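Local coordinates for ecdysteroid-phosphate phosphatase (Bombyx mori, PDB 3C7T), which removes phosphate from ecdysteroid phosphates, chiefly ecdysone 22-phosphate, to release the active hormones, and also acts as a protein tyrosine phosphatase, at residues Gly13-Leu18 against Lys56-Thr61; Ala9-Glu14 against Gly191-Leu196; His204-Asp209 against Lys236-Val241. One frame throughout, in Å; residues are numbered along the deposited sequence.

Contact 1: residues Gly13-Leu18 against Lys56-Thr61. With WO4 (tungstate(VI)ion), chain E.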
# COMPACT_ATOMS: atom_id res chain seq x y z
N GLY A 13 9.18 3.48 6.24
CA GLY A 13 7.78 3.25 5.90
C GLY A 13 7.02 2.70 7.10
O GLY A 13 7.54 2.64 8.22
N GLU A 14 5.78 2.30 6.84
CA GLU A 14 4.85 1.79 7.88
C GLU A 14 5.44 0.63 8.68
O GLU A 14 5.94 -0.33 8.10
CB GLU A 14 3.54 1.33 7.21
CG GLU A 14 2.50 0.77 8.18
CD GLU A 14 1.21 0.36 7.50
OE1 GLU A 14 1.17 -0.72 6.85
OE2 GLU A 14 0.22 1.11 7.65
N ARG A 15 5.36 0.72 10.01
CA ARG A 15 5.95 -0.29 10.91
C ARG A 15 4.96 -1.39 11.29
O ARG A 15 3.80 -1.09 11.63
CB ARG A 15 6.40 0.40 12.21
CG ARG A 15 7.66 1.24 12.04
CD ARG A 15 7.86 2.14 13.23
NE ARG A 15 8.11 1.42 14.50
CZ ARG A 15 8.67 1.99 15.57
NH1 ARG A 15 9.04 3.26 15.54
NH2 ARG A 15 8.88 1.27 16.69
N VAL A 16 5.42 -2.64 11.33
CA VAL A 16 4.55 -3.71 11.81
C VAL A 16 4.06 -3.43 13.25
O VAL A 16 2.89 -3.55 13.56
CB VAL A 16 5.25 -5.11 11.78
CG1 VAL A 16 4.38 -6.16 12.50
CG2 VAL A 16 5.52 -5.54 10.32
N ASP A 17 4.99 -3.08 14.14
CA ASP A 17 4.65 -2.94 15.58
C ASP A 17 3.64 -1.81 15.88
O ASP A 17 2.93 -1.86 16.89
CB ASP A 17 5.92 -2.85 16.45
CG ASP A 17 6.73 -1.58 16.22
OD1 ASP A 17 6.48 -0.81 15.28
OD2 ASP A 17 7.70 -1.35 16.99
N LEU A 18 3.56 -0.82 14.98
CA LEU A 18 2.60 0.27 15.19
C LEU A 18 1.27 0.03 14.49
O LEU A 18 0.27 0.73 14.77
CB LEU A 18 3.18 1.61 14.70
CG LEU A 18 4.45 2.10 15.42
CD1 LEU A 18 4.87 3.52 14.97
CD2 LEU A 18 4.29 2.01 16.95
N LYS A 56 11.82 -6.22 19.46
CA LYS A 56 12.63 -5.01 19.68
C LYS A 56 12.92 -4.19 18.43
O LYS A 56 13.24 -2.99 18.51
CB LYS A 56 13.96 -5.40 20.33
CG LYS A 56 13.82 -5.97 21.73
CD LYS A 56 15.09 -6.64 22.21
CE LYS A 56 14.97 -6.94 23.68
NZ LYS A 56 15.53 -8.28 24.05
N ASP A 57 12.84 -4.84 17.27
CA ASP A 57 13.36 -4.25 16.03
C ASP A 57 12.41 -4.63 14.90
O ASP A 57 12.68 -5.54 14.11
CB ASP A 57 14.82 -4.74 15.79
CG ASP A 57 15.50 -4.09 14.56
OD1 ASP A 57 15.21 -2.88 14.26
OD2 ASP A 57 16.34 -4.79 13.93
N THR A 58 11.28 -3.92 14.85
CA THR A 58 10.16 -4.25 13.94
C THR A 58 10.50 -4.25 12.43
O THR A 58 11.29 -3.42 11.98
CB THR A 58 8.99 -3.28 14.20
OG1 THR A 58 7.81 -3.76 13.53
CG2 THR A 58 9.35 -1.86 13.74
N PRO A 59 9.93 -5.19 11.66
CA PRO A 59 9.98 -5.11 10.19
C PRO A 59 9.04 -4.01 9.70
O PRO A 59 8.17 -3.55 10.46
CB PRO A 59 9.37 -6.45 9.76
CG PRO A 59 9.42 -7.34 10.96
CD PRO A 59 9.26 -6.42 12.13
N LEU A 60 9.18 -3.62 8.43
CA LEU A 60 8.09 -2.90 7.74
C LEU A 60 6.95 -3.85 7.42
O LEU A 60 7.18 -5.03 7.20
CB LEU A 60 8.58 -2.33 6.41
CG LEU A 60 9.71 -1.32 6.35
CD1 LEU A 60 9.96 -0.97 4.89
CD2 LEU A 60 9.33 -0.06 7.18
N THR A 61 5.74 -3.30 7.32
CA THR A 61 4.59 -4.01 6.75
C THR A 61 4.81 -4.10 5.23
O THR A 61 5.73 -3.45 4.70
CB THR A 61 3.30 -3.21 6.98
OG1 THR A 61 3.46 -1.91 6.41
CG2 THR A 61 3.05 -3.08 8.51
W WO4 E . 10.27 6.29 13.70
O1 WO4 E . 10.42 7.85 12.57
O2 WO4 E . 10.34 7.21 15.46
O3 WO4 E . 8.55 5.31 13.85
O4 WO4 E . 11.83 5.10 13.79
O HOH W 1 10.55 -2.22 17.01
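Arg15 and Leu60 form a single backbone bridge, their CA atoms 4.6 Å apart, where the loop leading into helix 16-19 meets the one leading into helix 62-77. Two backbone bonds hold it: Thr61 N donates to Glu14 O, and Val16 N donates to Pro59 O at 3.0 Å and nearly straight (172°). Pro59 O also accepts from the hydroxyl of Thr58, in the carbonyl plane on a lone pair. Thr58 OG1 lies anti to its own backbone N (chi1 -168°). There it takes the N-H of Asp17 at 3.0 Å, in the first turn of the helix. The Thr58 methyl CG2 packs 3.6 Å from Arg15 NE. Arg15 grips Asp17 side-on. NE reaches OD1 and NH2 reaches OD2, both at 2.9 Å and both on syn lone pairs. The remaining nitrogen, NH1, donates to tungstate O3 at 2.7 Å, near the guanidinium plane. A water links Asp17 OD2 to the backbone N of Thr58. An alanine in place of Arg15 would probably leave the Asp17 carboxylate without its charged mate and tungstate O3 without this donor. At the other end, Thr61 OG1 gives its proton to the anti lone pair of Glu14 OE1 at 2.6 Å. The same hydroxyl caps Gly64 N at the start of helix 62-77. Glu14 OE2 bonds Ser251 of the second subunit, so this carboxylate joins the loop to the dimer partner. The chemistry implies a second shell: Thr58 holds the helix start, Asp17 fixes the turn of the guanidinium, and Arg15 is left with NH1 aimed at the oxyanion, consistent with a role in binding the substrate phosphate.

Contact 2: residues Ala9-Glu14 against Gly191-Leu196. With WO4 (tungstate(VI)ion), chain E.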
# COMPACT_ATOMS: atom_id res chain seq x y z
N ALA A 9 16.50 13.10 2.62
CA ALA A 9 16.31 12.43 3.91
C ALA A 9 14.92 11.82 3.85
O ALA A 9 13.96 12.47 3.39
CB ALA A 9 16.40 13.38 5.07
N LEU A 10 14.83 10.57 4.26
CA LEU A 10 13.58 9.81 4.13
C LEU A 10 13.25 9.10 5.43
O LEU A 10 14.07 8.35 5.96
CB LEU A 10 13.76 8.80 2.99
CG LEU A 10 12.62 7.85 2.60
CD1 LEU A 10 11.44 8.63 1.99
CD2 LEU A 10 13.11 6.85 1.61
N ARG A 11 12.04 9.31 5.97
CA ARG A 11 11.58 8.49 7.11
C ARG A 11 11.24 7.06 6.62
O ARG A 11 10.80 6.86 5.48
CB ARG A 11 10.35 9.12 7.80
CG ARG A 11 10.00 8.45 9.12
CD ARG A 11 8.69 8.98 9.71
NE ARG A 11 8.30 8.21 10.87
CZ ARG A 11 7.04 8.05 11.27
NH1 ARG A 11 6.02 8.61 10.61
NH2 ARG A 11 6.77 7.30 12.32
N HIS A 12 11.43 6.08 7.50
CA HIS A 12 11.09 4.70 7.17
C HIS A 12 9.58 4.59 6.86
O HIS A 12 8.79 5.49 7.20
CB HIS A 12 11.42 3.82 8.37
CG HIS A 12 10.71 4.23 9.62
ND1 HIS A 12 9.35 4.02 9.81
CD2 HIS A 12 11.15 4.88 10.72
CE1 HIS A 12 9.00 4.52 10.99
NE2 HIS A 12 10.08 5.06 11.55
N GLY A 13 9.18 3.48 6.24
CA GLY A 13 7.78 3.25 5.90
C GLY A 13 7.02 2.70 7.10
O GLY A 13 7.54 2.64 8.22
N GLU A 14 5.78 2.30 6.84
CA GLU A 14 4.85 1.79 7.88
C GLU A 14 5.44 0.63 8.68
O GLU A 14 5.94 -0.33 8.10
CB GLU A 14 3.54 1.33 7.21
CG GLU A 14 2.50 0.77 8.18
CD GLU A 14 1.21 0.36 7.50
OE1 GLU A 14 1.17 -0.72 6.85
OE2 GLU A 14 0.22 1.11 7.65
N GLY A 191 16.08 7.01 7.46
CA GLY A 191 16.11 6.94 8.92
C GLY A 191 14.75 7.11 9.57
O GLY A 191 13.79 6.41 9.26
N HIS A 192 14.69 8.07 10.48
CA HIS A 192 13.60 8.23 11.43
C HIS A 192 12.94 9.58 11.15
O HIS A 192 13.40 10.31 10.27
CB HIS A 192 14.20 8.15 12.85
CG HIS A 192 14.94 6.88 13.12
ND1 HIS A 192 14.31 5.70 13.47
CD2 HIS A 192 16.26 6.59 13.06
CE1 HIS A 192 15.22 4.74 13.61
NE2 HIS A 192 16.41 5.27 13.38
N ALA A 193 11.88 9.94 11.87
CA ALA A 193 11.16 11.20 11.63
C ALA A 193 12.11 12.40 11.80
O ALA A 193 12.08 13.35 11.00
CB ALA A 193 9.96 11.33 12.55
N ILE A 194 12.99 12.30 12.79
CA ILE A 194 13.95 13.35 13.16
C ILE A 194 15.07 13.55 12.11
O ILE A 194 15.71 14.62 12.04
CB ILE A 194 14.52 13.05 14.58
CG1 ILE A 194 15.29 14.24 15.18
CG2 ILE A 194 15.37 11.77 14.58
CD1 ILE A 194 14.50 15.51 15.26
N THR A 195 15.30 12.53 11.28
CA THR A 195 16.37 12.52 10.28
C THR A 195 16.28 13.70 9.31
O THR A 195 17.32 14.27 8.90
CB THR A 195 16.40 11.19 9.51
OG1 THR A 195 16.62 10.14 10.44
CG2 THR A 195 17.53 11.16 8.42
N LEU A 196 15.05 14.07 8.95
CA LEU A 196 14.82 15.18 8.03
C LEU A 196 15.33 16.49 8.62
O LEU A 196 16.11 17.19 7.96
CB LEU A 196 13.34 15.28 7.63
CG LEU A 196 12.87 14.30 6.53
CD1 LEU A 196 12.93 12.83 6.96
CD2 LEU A 196 11.44 14.66 6.10
W WO4 E . 10.27 6.29 13.70
O1 WO4 E . 10.42 7.85 12.57
O2 WO4 E . 10.34 7.21 15.46
O3 WO4 E . 8.55 5.31 13.85
O4 WO4 E . 11.83 5.10 13.79
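The phosphate pocket of the histidine phosphatase fold is built where the Arg-His-Gly sequence at residues 11 to 13 meets His192, with tungstate standing in for phosphate. Arg11 and Gly191 form a parallel bridge at the ends of the central strands 5-11 and 187-191. Gly191 N donates to Leu10 O at 2.8 Å, and His12 N to Gly191 O. His12 is the residue that carries the phosphoryl group as a tele-phosphohistidine. Its NE2 binds the tungsten at 2.5 Å, as it would bond to phosphorus in that intermediate. On the other side of the ring, ND1 donates to Gly13 O at 2.8 Å, in the ring plane and almost straight. This bond fixes the ring rotation and keeps NE2 pointed at the tungsten. Arg11 CG sits over one face of the His12 ring, offset toward the rim. The Arg11 chain is extended as far as NE, which brings NE to tungstate O1 at 2.7 Å. NH2 of the same guanidinium donates to O3. O1 also accepts from Ala193 N. His192 meets the anion with its edge, ND1 donating to O4 at 2.6 Å. Its far nitrogen, NE2, bonds Ser88, while Phe119 meets the ring nearly perpendicularly. Lys224, Arg15 and Arg92 supply further bonds to the anion, so positive groups and N-H donors surround it. Behind the pocket, Ala9 CB packs 3.9 Å from Leu196 CG and joins strand to helix. Gly191 has no CB, and one there would run into Thr195 OG1. That hydroxyl instead accepts the backbone N-H of His192 at 2.8 Å, with an N-H...O angle of 170°.

Contact 3: residues His204-Asp209 against Lys236-Val241; sequences HRLRDD and KPWDVV
Arg207 reaches across to the backbone of Trp238 and to Asp239. Its chain bends at chi3 (71°), where NE turns off the line of the chain, and the guanidinium lies beside Pro237 and Trp238 O. NH1 donates to Trp238 O at 2.8 Å, coming from above the carbonyl plane. The same nitrogen makes a salt bridge with Asp239 OD1 at 3.4 Å, in which the hydrogen bond is weak; the guanidinium and carboxylate planes are turned 63° apart. Pro237 CB lies over one face of the guanidinium, 3.6 Å from NH1 and toward the rim. Asp209 OD2 balances charge near NH2 from well out of the plane. Asp239 has a second cation in Arg4. The contact joins the type I turn His204 to Arg207, which ends helix 193-204, to strand 239-241, outermost in this chain's histidine phosphatase sheet. His204 turns its ring edge to Trp238 O, with CD2 3.6 Å away. Its CE1 is 4.1 Å from Val240 CG2, the two side chains crossing at about a right angle. Leu206 CB packs on Trp238 CD1 at 4.3 Å. The indole continues inward onto Val177, Met233 and Leu203, while Val240 also packs on Trp258 of the second subunit.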
# COMPACT_ATOMS: atom_id res chain seq x y z
N HIS A 204 23.07 22.98 6.70
CA HIS A 204 23.17 24.41 6.99
C HIS A 204 24.44 24.74 7.78
O HIS A 204 25.07 25.78 7.55
CB HIS A 204 21.91 24.92 7.70
CG HIS A 204 20.76 25.17 6.77
ND1 HIS A 204 19.46 25.31 7.20
CD2 HIS A 204 20.72 25.27 5.42
CE1 HIS A 204 18.67 25.52 6.16
NE2 HIS A 204 19.41 25.48 5.07
N ARG A 205 24.84 23.83 8.68
CA ARG A 205 26.09 24.01 9.42
C ARG A 205 27.35 23.83 8.56
O ARG A 205 28.46 24.21 8.99
CB ARG A 205 26.12 23.10 10.66
CG ARG A 205 25.33 23.69 11.81
CD ARG A 205 25.08 22.70 12.92
NE ARG A 205 24.20 23.24 13.97
CZ ARG A 205 22.89 23.43 13.86
NH1 ARG A 205 22.26 23.15 12.72
NH2 ARG A 205 22.21 23.92 14.88
N LEU A 206 27.20 23.27 7.36
CA LEU A 206 28.31 23.18 6.41
C LEU A 206 28.48 24.47 5.61
O LEU A 206 29.49 24.66 4.93
CB LEU A 206 28.15 21.97 5.47
CG LEU A 206 28.37 20.58 6.08
CD1 LEU A 206 28.00 19.49 5.08
CD2 LEU A 206 29.80 20.39 6.56
N ARG A 207 27.49 25.35 5.69
CA ARG A 207 27.58 26.67 5.08
C ARG A 207 28.31 27.64 6.00
O ARG A 207 28.34 27.47 7.22
CB ARG A 207 26.20 27.24 4.76
CG ARG A 207 25.47 26.57 3.60
CD ARG A 207 24.02 27.04 3.55
NE ARG A 207 23.91 28.43 3.11
CZ ARG A 207 23.26 28.84 2.02
NH1 ARG A 207 22.60 27.97 1.24
NH2 ARG A 207 23.24 30.13 1.71
N ASP A 208 28.91 28.65 5.40
CA ASP A 208 29.56 29.71 6.14
C ASP A 208 28.75 31.00 6.04
O ASP A 208 28.97 31.95 6.79
CB ASP A 208 30.99 29.90 5.63
CG ASP A 208 31.93 28.80 6.12
OD1 ASP A 208 31.84 28.45 7.31
OD2 ASP A 208 32.75 28.29 5.32
N ASP A 209 27.81 31.01 5.10
CA ASP A 209 26.96 32.17 4.83
C ASP A 209 26.19 32.63 6.06
O ASP A 209 26.18 33.82 6.39
CB ASP A 209 25.98 31.87 3.68
CG ASP A 209 26.68 31.71 2.34
OD1 ASP A 209 27.23 32.71 1.83
OD2 ASP A 209 26.67 30.58 1.80
N LYS A 236 26.32 22.53 -3.45
CA LYS A 236 26.49 23.69 -2.59
C LYS A 236 26.07 24.99 -3.31
O LYS A 236 26.07 25.03 -4.54
CB LYS A 236 27.95 23.80 -2.15
CG LYS A 236 28.55 22.52 -1.59
CD LYS A 236 29.85 22.80 -0.84
CE LYS A 236 31.02 22.96 -1.78
NZ LYS A 236 32.28 23.25 -1.02
N PRO A 237 25.70 26.04 -2.56
CA PRO A 237 25.53 26.03 -1.11
C PRO A 237 24.17 25.40 -0.80
O PRO A 237 23.24 25.48 -1.62
CB PRO A 237 25.52 27.51 -0.76
CG PRO A 237 24.86 28.14 -1.94
CD PRO A 237 25.35 27.35 -3.13
N TRP A 238 24.06 24.77 0.36
CA TRP A 238 22.89 23.93 0.66
C TRP A 238 21.60 24.71 0.92
O TRP A 238 21.49 25.44 1.91
CB TRP A 238 23.23 23.00 1.82
CG TRP A 238 24.40 22.11 1.50
CD1 TRP A 238 25.66 22.18 2.03
CD2 TRP A 238 24.42 21.04 0.55
NE1 TRP A 238 26.46 21.21 1.46
CE2 TRP A 238 25.72 20.50 0.56
CE3 TRP A 238 23.45 20.49 -0.31
CZ2 TRP A 238 26.08 19.42 -0.25
CZ3 TRP A 238 23.81 19.42 -1.12
CH2 TRP A 238 25.12 18.89 -1.08
N ASP A 239 20.62 24.54 0.01
CA ASP A 239 19.28 25.14 0.12
C ASP A 239 18.18 24.06 0.30
O ASP A 239 18.15 23.08 -0.44
CB ASP A 239 18.91 25.91 -1.16
CG ASP A 239 19.71 27.19 -1.34
OD1 ASP A 239 19.65 28.09 -0.46
OD2 ASP A 239 20.36 27.33 -2.41
N VAL A 240 17.28 24.28 1.26
CA VAL A 240 16.05 23.47 1.40
C VAL A 240 15.10 23.75 0.24
O VAL A 240 14.63 24.88 0.06
CB VAL A 240 15.31 23.77 2.74
CG1 VAL A 240 13.90 23.17 2.73
CG2 VAL A 240 16.10 23.25 3.92
N VAL A 241 14.81 22.70 -0.54
CA VAL A 241 14.01 22.83 -1.76
C VAL A 241 12.94 21.75 -1.84
O VAL A 241 12.97 20.76 -1.11
CB VAL A 241 14.88 22.80 -3.03
CG1 VAL A 241 15.97 23.87 -2.97
CG2 VAL A 241 15.51 21.41 -3.24

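In the fold
Along the chain, contacts 1 and 2 share Gly13 and Glu14, so both begin at the same part of the chain, and contact 3 comes last. Strand 5-11 runs out of contact 2 and leads straight into helix 16-19 of contact 1. The centres of these two contacts are about 13 Å apart, and both touch the tungstate, so they build one site. Contact 3 lies about 21 Å from contact 2 and about 33 Å from contact 1, centre to centre, and the chain's centre lies between contacts 1 and 3. It reaches the same six-stranded sheet as contact 2, at strand 239-241, outermost within this chain, and helix 193-204 runs from one to the other. All three contacts also meet the second subunit of the homodimer.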